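6-phospho-beta-glucosidase BglT (Thermotoga maritima, PDB 1UP7) hydrolyses cellobiose 6'-phosphate to glucose 6-phosphate and glucose, using NAD(+) and a manganese ion as cofactors. Local coordinates at residues S26-I31 / L303-E308; V77-R82 / E158-L163. All coordinates share one frame; numbering follows the deposited sequence.

Interaction 1: residues S26-I31 / L303-E308; sequences SEDVRI and LIRDLE
Val29 lays its CG1 methyl against the last turn of helix 296-308, where it meets Glu308 CB at 3.8 Å and the carbonyl of Arg305 (CG1 to O 4.0 Å). With CG1 anti to its own carbonyl carbon (chi1 -61°), this branch of the valine is the one that reaches the helix. Val29 is buried, and its side chain also touches Thr309 just past the helix.

To one side of this apolar touch lies a long ion pair, with Asp28 OD2 4.0 Å from Arg305 NE. The carboxylate oxygen sits at the edge of the guanidinium, near its plane, but the two flat groups are turned 51° apart and no hydrogen bond joins them. The firmer hold on Arg305 comes from its own helix: the chain bends at chi2 and chi3, and NH1 gives Asp306 OD1 a fairly straight bond of 2.9 Å (163°). That oxygen is met on its syn side. Arg305 thus lies between two carboxylates, in a salt bridge with Asp306 and a long pair with Asp28; Asp306 OD2 also hydrogen-bonds to His315.

On the other side of Val29, a water donates to both Arg30 O (2.8 Å) and Glu308 OE1 (2.6 Å). The second oxygen of Glu308 forms a salt bridge with Lys75, just ahead of strand 76-79.

The contact is partly buried and lies away from the active site. It docks the loop between helix 15-25 and strand 33-37, part of the NAD-binding Rossmann fold, onto a helix of the C-terminal domain, through one valine flanked by a salt-bridge network and a water bridge.

Interaction 2: residues V77-R82 / E158-L163; sequences VIFQFR and EKFIGL. With NAD (nicotinamide-adenine-dinucleotide), chain I.
Phe160 swings its ring away from its own backbone N (chi1 -173°), while Phe79 places CG anti to its carbonyl carbon (chi1 -78°); these torsions bring the two rings together although the CA atoms of Phe79 and Gly162, the nearest pair, are 9.4 Å apart. The touch is narrow: CE2 of Phe160 meets CE2 of Phe79 at 3.8 Å. The ring planes stand 74° apart, and Phe79 CE2 comes in at the edge of the Phe160 ring, near its plane. Strand 136-139 runs between the two strands, and both phenylalanines touch its Asn139. Phe160 is also packed against Ile147, Thr148 and Val151 of helix 144-155.

One face of the Phe79 ring carries Phe81 CE1, 3.5 Å above the plane and offset toward the rim. Phe81 itself lies against the cofactor, its CB 3.3 Å from C4A of the adenine, and its ring meets Tyr125 edge-to-face. The next residue, Arg82, grips the diphosphate: NE donates to the bridging O3 at 3.0 Å and to O1A, and NH2 reaches O1N of the other phosphate at 2.8 Å. A bend at chi3 lays one face of the guanidinium against C3D of the nicotinamide ribose, which sits over its centre, while NH1 forms a salt bridge with Glu105.

The buried aromatic pair packs on the helix 144-155 side of the six-stranded parallel sheet of a Rossmann fold, with Phe79 at the end of strand 76-79, where residues beyond the carboxyl ends of the strands bind the dinucleotide.

Interaction 2 is fully buried, about 9 Å from the centre of the chain, whereas interaction 1 lies about 21 Å out and is only partly buried. Their chemistry follows: aromatic carbon meeting across the intervening strand 136-139 in one, with the polar grip on NAD made by the adjoining Arg82, and an ion pair and a bridging water around a single valine in the other. The centres of interaction 1 and interaction 2 are about 17 Å apart, yet the segments touch through helix 296-308. Leu303 CD2 packs on Ile161 CG2 at 3.7 Å, and Ile304 CD1 on Ile78 CD1 at 3.9 Å. The helix therefore rests on the parallel sheet with one side and meets loop 26-31 with another.

Interaction 1: residues S26-I31 / L303-E308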
loop_
_atom_site.group_PDB
_atom_site.type_symbol
_atom_site.label_atom_id
_atom_site.label_comp_id
_atom_site.label_asym_id
_atom_site.label_seq_id
_atom_site.Cartn_x
_atom_site.Cartn_y
_atom_site.Cartn_z
ATOM N N SER A 26 37.862 -16.672 -10.206
ATOM C CA SER A 26 38.785 -15.999 -11.129
ATOM C C SER A 26 38.971 -16.748 -12.444
ATOM O O SER A 26 39.542 -16.215 -13.389
ATOM C CB SER A 26 40.134 -15.693 -10.450
ATOM O OG SER A 26 41.074 -16.728 -10.671
ATOM N N GLU A 27 38.464 -17.971 -12.503
ATOM C CA GLU A 27 38.418 -18.748 -13.746
ATOM C C GLU A 27 37.161 -18.451 -14.573
ATOM O O GLU A 27 37.140 -18.710 -15.776
ATOM C CB GLU A 27 38.443 -20.249 -13.437
ATOM C CG GLU A 27 39.810 -20.852 -13.121
ATOM C CD GLU A 27 39.734 -21.846 -11.958
ATOM O OE1 GLU A 27 39.415 -21.401 -10.806
ATOM O OE2 GLU A 27 39.979 -23.070 -12.200
ATOM N N ASP A 28 36.110 -17.952 -13.919
ATOM C CA ASP A 28 34.856 -17.609 -14.603
ATOM C C ASP A 28 34.826 -16.125 -14.976
ATOM O O ASP A 28 34.254 -15.761 -15.998
ATOM C CB ASP A 28 33.624 -17.933 -13.724
ATOM C CG ASP A 28 33.612 -19.382 -13.188
ATOM O OD1 ASP A 28 33.915 -20.326 -13.967
ATOM O OD2 ASP A 28 33.296 -19.668 -11.995
ATOM N N VAL A 29 35.400 -15.273 -14.119
ATOM C CA VAL A 29 35.409 -13.838 -14.362
ATOM C C VAL A 29 36.821 -13.270 -14.198
ATOM O O VAL A 29 37.642 -13.788 -13.438
ATOM C CB VAL A 29 34.377 -13.059 -13.470
ATOM C CG1 VAL A 29 32.947 -13.526 -13.751
ATOM C CG2 VAL A 29 34.688 -13.179 -11.969
ATOM N N ARG A 30 37.095 -12.199 -14.921
ATOM C CA ARG A 30 38.400 -11.590 -14.910
ATOM C C ARG A 30 38.561 -10.702 -13.656
ATOM O O ARG A 30 37.721 -9.849 -13.363
ATOM C CB ARG A 30 38.608 -10.861 -16.238
ATOM C CG ARG A 30 39.289 -9.525 -16.167
ATOM C CD ARG A 30 39.780 -9.038 -17.522
ATOM N NE ARG A 30 40.964 -8.194 -17.405
ATOM C CZ ARG A 30 41.912 -8.110 -18.337
ATOM N NH1 ARG A 30 41.822 -8.827 -19.458
ATOM N NH2 ARG A 30 42.959 -7.312 -18.143
ATOM N N ILE A 31 39.607 -10.970 -12.883
ATOM C CA ILE A 31 39.965 -10.128 -11.755
ATOM C C ILE A 31 41.406 -9.671 -11.972
ATOM O O ILE A 31 42.315 -10.492 -12.036
ATOM C CB ILE A 31 39.818 -10.897 -10.404
ATOM C CG1 ILE A 31 38.363 -11.275 -10.121
ATOM C CG2 ILE A 31 40.342 -10.055 -9.215
ATOM C CD1 ILE A 31 38.221 -12.272 -8.970
ATOM N N LEU A 303 28.463 -14.030 -5.128
ATOM C CA LEU A 303 27.710 -12.800 -5.387
ATOM C C LEU A 303 28.389 -11.930 -6.452
ATOM O O LEU A 303 27.756 -11.514 -7.426
ATOM C CB LEU A 303 27.466 -11.994 -4.104
ATOM C CG LEU A 303 26.693 -10.688 -4.364
ATOM C CD1 LEU A 303 25.285 -10.960 -4.985
ATOM C CD2 LEU A 303 26.593 -9.761 -3.120
ATOM N N ILE A 304 29.689 -11.697 -6.277
ATOM C CA ILE A 304 30.466 -10.880 -7.207
ATOM C C ILE A 304 30.526 -11.525 -8.613
ATOM O O ILE A 304 30.362 -10.863 -9.623
ATOM C CB ILE A 304 31.891 -10.572 -6.619
ATOM C CG1 ILE A 304 31.808 -9.488 -5.558
ATOM C CG2 ILE A 304 32.879 -10.112 -7.711
ATOM C CD1 ILE A 304 33.097 -9.318 -4.710
ATOM N N ARG A 305 30.754 -12.826 -8.651
ATOM C CA ARG A 305 30.740 -13.605 -9.874
ATOM C C ARG A 305 29.430 -13.400 -10.657
ATOM O O ARG A 305 29.461 -13.112 -11.849
ATOM C CB ARG A 305 30.945 -15.078 -9.511
ATOM C CG ARG A 305 31.127 -16.055 -10.658
ATOM C CD ARG A 305 30.021 -17.112 -10.723
ATOM N NE ARG A 305 30.254 -18.263 -9.871
ATOM C CZ ARG A 305 29.389 -18.755 -8.973
ATOM N NH1 ARG A 305 28.196 -18.207 -8.745
ATOM N NH2 ARG A 305 29.741 -19.823 -8.284
ATOM N N ASP A 306 28.285 -13.517 -9.988
ATOM C CA ASP A 306 26.986 -13.468 -10.680
ATOM C C ASP A 306 26.545 -12.022 -10.930
ATOM O O ASP A 306 25.712 -11.753 -11.781
ATOM C CB ASP A 306 25.919 -14.295 -9.943
ATOM C CG ASP A 306 26.336 -15.733 -9.759
ATOM O OD1 ASP A 306 27.143 -16.208 -10.587
ATOM O OD2 ASP A 306 25.948 -16.478 -8.821
ATOM N N LEU A 307 27.143 -11.093 -10.209
ATOM C CA LEU A 307 26.997 -9.666 -10.515
ATOM C C LEU A 307 27.798 -9.310 -11.763
ATOM O O LEU A 307 27.443 -8.378 -12.480
ATOM C CB LEU A 307 27.497 -8.836 -9.342
ATOM C CG LEU A 307 26.632 -7.894 -8.489
ATOM C CD1 LEU A 307 25.165 -7.838 -8.828
ATOM C CD2 LEU A 307 26.821 -8.210 -7.071
ATOM N N GLU A 308 28.856 -10.071 -12.038
ATOM C CA GLU A 308 29.691 -9.844 -13.229
ATOM C C GLU A 308 29.205 -10.492 -14.518
ATOM O O GLU A 308 29.465 -9.959 -15.567
ATOM C CB GLU A 308 31.140 -10.284 -12.972
ATOM C CG GLU A 308 31.932 -9.269 -12.192
ATOM C CD GLU A 308 32.124 -8.005 -12.997
ATOM O OE1 GLU A 308 32.884 -8.074 -13.991
ATOM O OE2 GLU A 308 31.497 -6.963 -12.663
HETATM O O HOH W 1 35.326 -8.964 -14.415
#

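Interaction 2: residues V77-R82 / E158-L163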
loop_
_atom_site.group_PDB
_atom_site.type_symbol
_atom_site.label_atom_id
_atom_site.label_comp_id
_atom_site.label_asym_id
_atom_site.label_seq_id
_atom_site.Cartn_x
_atom_site.Cartn_y
_atom_site.Cartn_z
ATOM N N VAL A 77 33.601 -3.113 -3.697
ATOM C CA VAL A 77 34.211 -2.810 -2.403
ATOM C C VAL A 77 33.601 -3.686 -1.310
ATOM O O VAL A 77 32.377 -3.667 -1.081
ATOM C CB VAL A 77 34.130 -1.277 -2.065
ATOM C CG1 VAL A 77 34.762 -0.954 -0.718
ATOM C CG2 VAL A 77 34.831 -0.446 -3.178
ATOM N N ILE A 78 34.464 -4.423 -0.609
ATOM C CA ILE A 78 34.012 -5.329 0.429
ATOM C C ILE A 78 34.261 -4.708 1.786
ATOM O O ILE A 78 35.415 -4.473 2.147
ATOM C CB ILE A 78 34.689 -6.737 0.296
ATOM C CG1 ILE A 78 34.294 -7.402 -1.041
ATOM C CG2 ILE A 78 34.345 -7.639 1.525
ATOM C CD1 ILE A 78 35.155 -8.581 -1.428
ATOM N N PHE A 79 33.172 -4.444 2.533
ATOM C CA PHE A 79 33.275 -3.988 3.922
ATOM C C PHE A 79 33.374 -5.192 4.828
ATOM O O PHE A 79 32.419 -5.974 4.943
ATOM C CB PHE A 79 32.039 -3.183 4.355
ATOM C CG PHE A 79 32.022 -1.778 3.866
ATOM C CD1 PHE A 79 33.018 -1.298 2.993
ATOM C CD2 PHE A 79 30.994 -0.926 4.252
ATOM C CE1 PHE A 79 32.982 0.011 2.519
ATOM C CE2 PHE A 79 30.956 0.409 3.802
ATOM C CZ PHE A 79 31.957 0.871 2.935
ATOM N N GLN A 80 34.499 -5.308 5.517
ATOM C CA GLN A 80 34.781 -6.477 6.339
ATOM C C GLN A 80 35.604 -6.047 7.574
ATOM O O GLN A 80 36.339 -6.824 8.185
ATOM C CB GLN A 80 35.442 -7.515 5.425
ATOM C CG GLN A 80 36.680 -8.091 5.895
ATOM C CD GLN A 80 37.453 -8.855 4.837
ATOM O OE1 GLN A 80 36.885 -9.411 3.917
ATOM N NE2 GLN A 80 38.756 -8.953 5.033
ATOM N N PHE A 81 35.439 -4.791 7.945
ATOM C CA PHE A 81 36.089 -4.201 9.124
ATOM C C PHE A 81 35.182 -4.225 10.357
ATOM O O PHE A 81 33.972 -4.221 10.252
ATOM C CB PHE A 81 36.540 -2.750 8.839
ATOM C CG PHE A 81 35.440 -1.852 8.370
ATOM C CD1 PHE A 81 35.097 -1.795 7.021
ATOM C CD2 PHE A 81 34.725 -1.065 9.287
ATOM C CE1 PHE A 81 34.068 -0.954 6.584
ATOM C CE2 PHE A 81 33.691 -0.232 8.860
ATOM C CZ PHE A 81 33.354 -0.188 7.505
ATOM N N ARG A 82 35.784 -4.253 11.528
ATOM C CA ARG A 82 35.032 -4.210 12.765
ATOM C C ARG A 82 35.260 -2.863 13.442
ATOM O O ARG A 82 36.321 -2.641 14.006
ATOM C CB ARG A 82 35.485 -5.341 13.685
ATOM C CG ARG A 82 34.646 -5.541 14.949
ATOM C CD ARG A 82 35.234 -6.592 15.891
ATOM N NE ARG A 82 35.248 -7.919 15.292
ATOM C CZ ARG A 82 34.183 -8.719 15.221
ATOM N NH1 ARG A 82 33.003 -8.330 15.731
ATOM N NH2 ARG A 82 34.298 -9.901 14.648
ATOM N N GLU A 158 22.309 3.171 -3.567
ATOM C CA GLU A 158 21.606 1.990 -4.049
ATOM C C GLU A 158 22.459 0.717 -4.047
ATOM O O GLU A 158 21.997 -0.344 -3.634
ATOM C CB GLU A 158 21.035 2.218 -5.453
ATOM C CG GLU A 158 20.342 0.947 -5.935
ATOM C CD GLU A 158 19.510 1.108 -7.194
ATOM O OE1 GLU A 158 19.910 1.887 -8.111
ATOM O OE2 GLU A 158 18.456 0.413 -7.258
ATOM N N LYS A 159 23.704 0.834 -4.486
ATOM C CA LYS A 159 24.586 -0.313 -4.659
ATOM C C LYS A 159 25.309 -0.687 -3.388
ATOM O O LYS A 159 26.548 -0.737 -3.345
ATOM C CB LYS A 159 25.590 -0.041 -5.772
ATOM C CG LYS A 159 24.965 -0.136 -7.159
ATOM C CD LYS A 159 25.178 1.097 -7.921
ATOM C CE LYS A 159 26.253 0.897 -8.954
ATOM N NZ LYS A 159 27.562 0.909 -8.281
ATOM N N PHE A 160 24.526 -0.973 -2.348
ATOM C CA PHE A 160 25.062 -1.467 -1.101
ATOM C C PHE A 160 24.309 -2.740 -0.764
ATOM O O PHE A 160 23.088 -2.725 -0.493
ATOM C CB PHE A 160 24.877 -0.422 -0.022
ATOM C CG PHE A 160 25.539 -0.761 1.296
ATOM C CD1 PHE A 160 24.918 -1.643 2.214
ATOM C CD2 PHE A 160 26.765 -0.177 1.651
ATOM C CE1 PHE A 160 25.506 -1.929 3.439
ATOM C CE2 PHE A 160 27.375 -0.464 2.913
ATOM C CZ PHE A 160 26.753 -1.328 3.793
ATOM N N ILE A 161 25.040 -3.849 -0.792
ATOM C CA ILE A 161 24.446 -5.151 -0.603
ATOM C C ILE A 161 24.927 -5.763 0.691
ATOM O O ILE A 161 26.120 -6.042 0.830
ATOM C CB ILE A 161 24.796 -6.072 -1.793
ATOM C CG1 ILE A 161 24.413 -5.405 -3.111
ATOM C CG2 ILE A 161 24.118 -7.418 -1.632
ATOM C CD1 ILE A 161 24.864 -6.217 -4.379
ATOM N N GLY A 162 23.998 -5.981 1.616
ATOM C CA GLY A 162 24.315 -6.572 2.903
ATOM C C GLY A 162 24.312 -8.079 2.798
ATOM O O GLY A 162 23.402 -8.687 2.210
ATOM N N LEU A 163 25.338 -8.685 3.367
ATOM C CA LEU A 163 25.498 -10.133 3.322
ATOM C C LEU A 163 25.662 -10.683 4.718
ATOM O O LEU A 163 26.051 -9.972 5.616
ATOM C CB LEU A 163 26.740 -10.473 2.530
ATOM C CG LEU A 163 26.620 -11.420 1.371
ATOM C CD1 LEU A 163 25.586 -10.894 0.399
ATOM C CD2 LEU A 163 27.977 -11.528 0.729
HETATM P PA NAD I . 38.276 -8.112 13.065
HETATM O O1A NAD I . 38.349 -7.604 14.449
HETATM O O2A NAD I . 39.422 -9.055 12.639
HETATM O O5B NAD I . 38.264 -6.778 12.146
HETATM C C5B NAD I . 38.658 -6.854 10.800
HETATM C C4B NAD I . 39.669 -5.761 10.483
HETATM O O4B NAD I . 39.031 -4.486 10.445
HETATM C C3B NAD I . 40.818 -5.633 11.475
HETATM O O3B NAD I . 42.025 -5.916 10.783
HETATM C C2B NAD I . 40.774 -4.176 11.939
HETATM O O2B NAD I . 42.064 -3.614 12.069
HETATM C C1B NAD I . 40.043 -3.530 10.776
HETATM N N9A NAD I . 39.399 -2.254 11.073
HETATM C C8A NAD I . 38.796 -1.814 12.236
HETATM N N7A NAD I . 38.317 -0.577 11.978
HETATM C C5A NAD I . 38.545 -0.245 10.694
HETATM C C6A NAD I . 38.283 0.884 9.928
HETATM N N6A NAD I . 37.657 1.942 10.433
HETATM N N1A NAD I . 38.691 0.910 8.600
HETATM C C2A NAD I . 39.368 -0.167 8.051
HETATM N N3A NAD I . 39.647 -1.265 8.829
HETATM C C4A NAD I . 39.243 -1.294 10.119
HETATM O O3 NAD I . 36.852 -8.853 12.948
HETATM P PN NAD I . 36.381 -9.962 11.893
HETATM O O1N NAD I . 36.032 -11.124 12.749
HETATM O O2N NAD I . 37.282 -10.127 10.773
HETATM O O5D NAD I . 35.059 -9.340 11.242
HETATM C C5D NAD I . 34.949 -8.016 10.751
HETATM C C4D NAD I . 33.455 -7.674 10.639
HETATM O O4D NAD I . 32.756 -8.534 9.739
HETATM C C3D NAD I . 32.735 -7.812 11.973
HETATM O O3D NAD I . 31.859 -6.728 12.040
HETATM C C2D NAD I . 31.969 -9.127 11.869
HETATM O O2D NAD I . 30.781 -9.193 12.640
HETATM C C1D NAD I . 31.732 -9.297 10.386
HETATM N N1N NAD I . 32.023 -10.675 9.981
HETATM C C2N NAD I . 32.906 -10.799 8.932
HETATM C C3N NAD I . 33.271 -12.030 8.444
HETATM C C7N NAD I . 34.260 -12.091 7.304
HETATM O O7N NAD I . 34.087 -12.943 6.187
HETATM N N7N NAD I . 35.335 -11.289 7.361
HETATM C C4N NAD I . 32.711 -13.156 9.053
HETATM C C5N NAD I . 31.800 -13.050 10.123
HETATM C C6N NAD I . 31.458 -11.779 10.585
#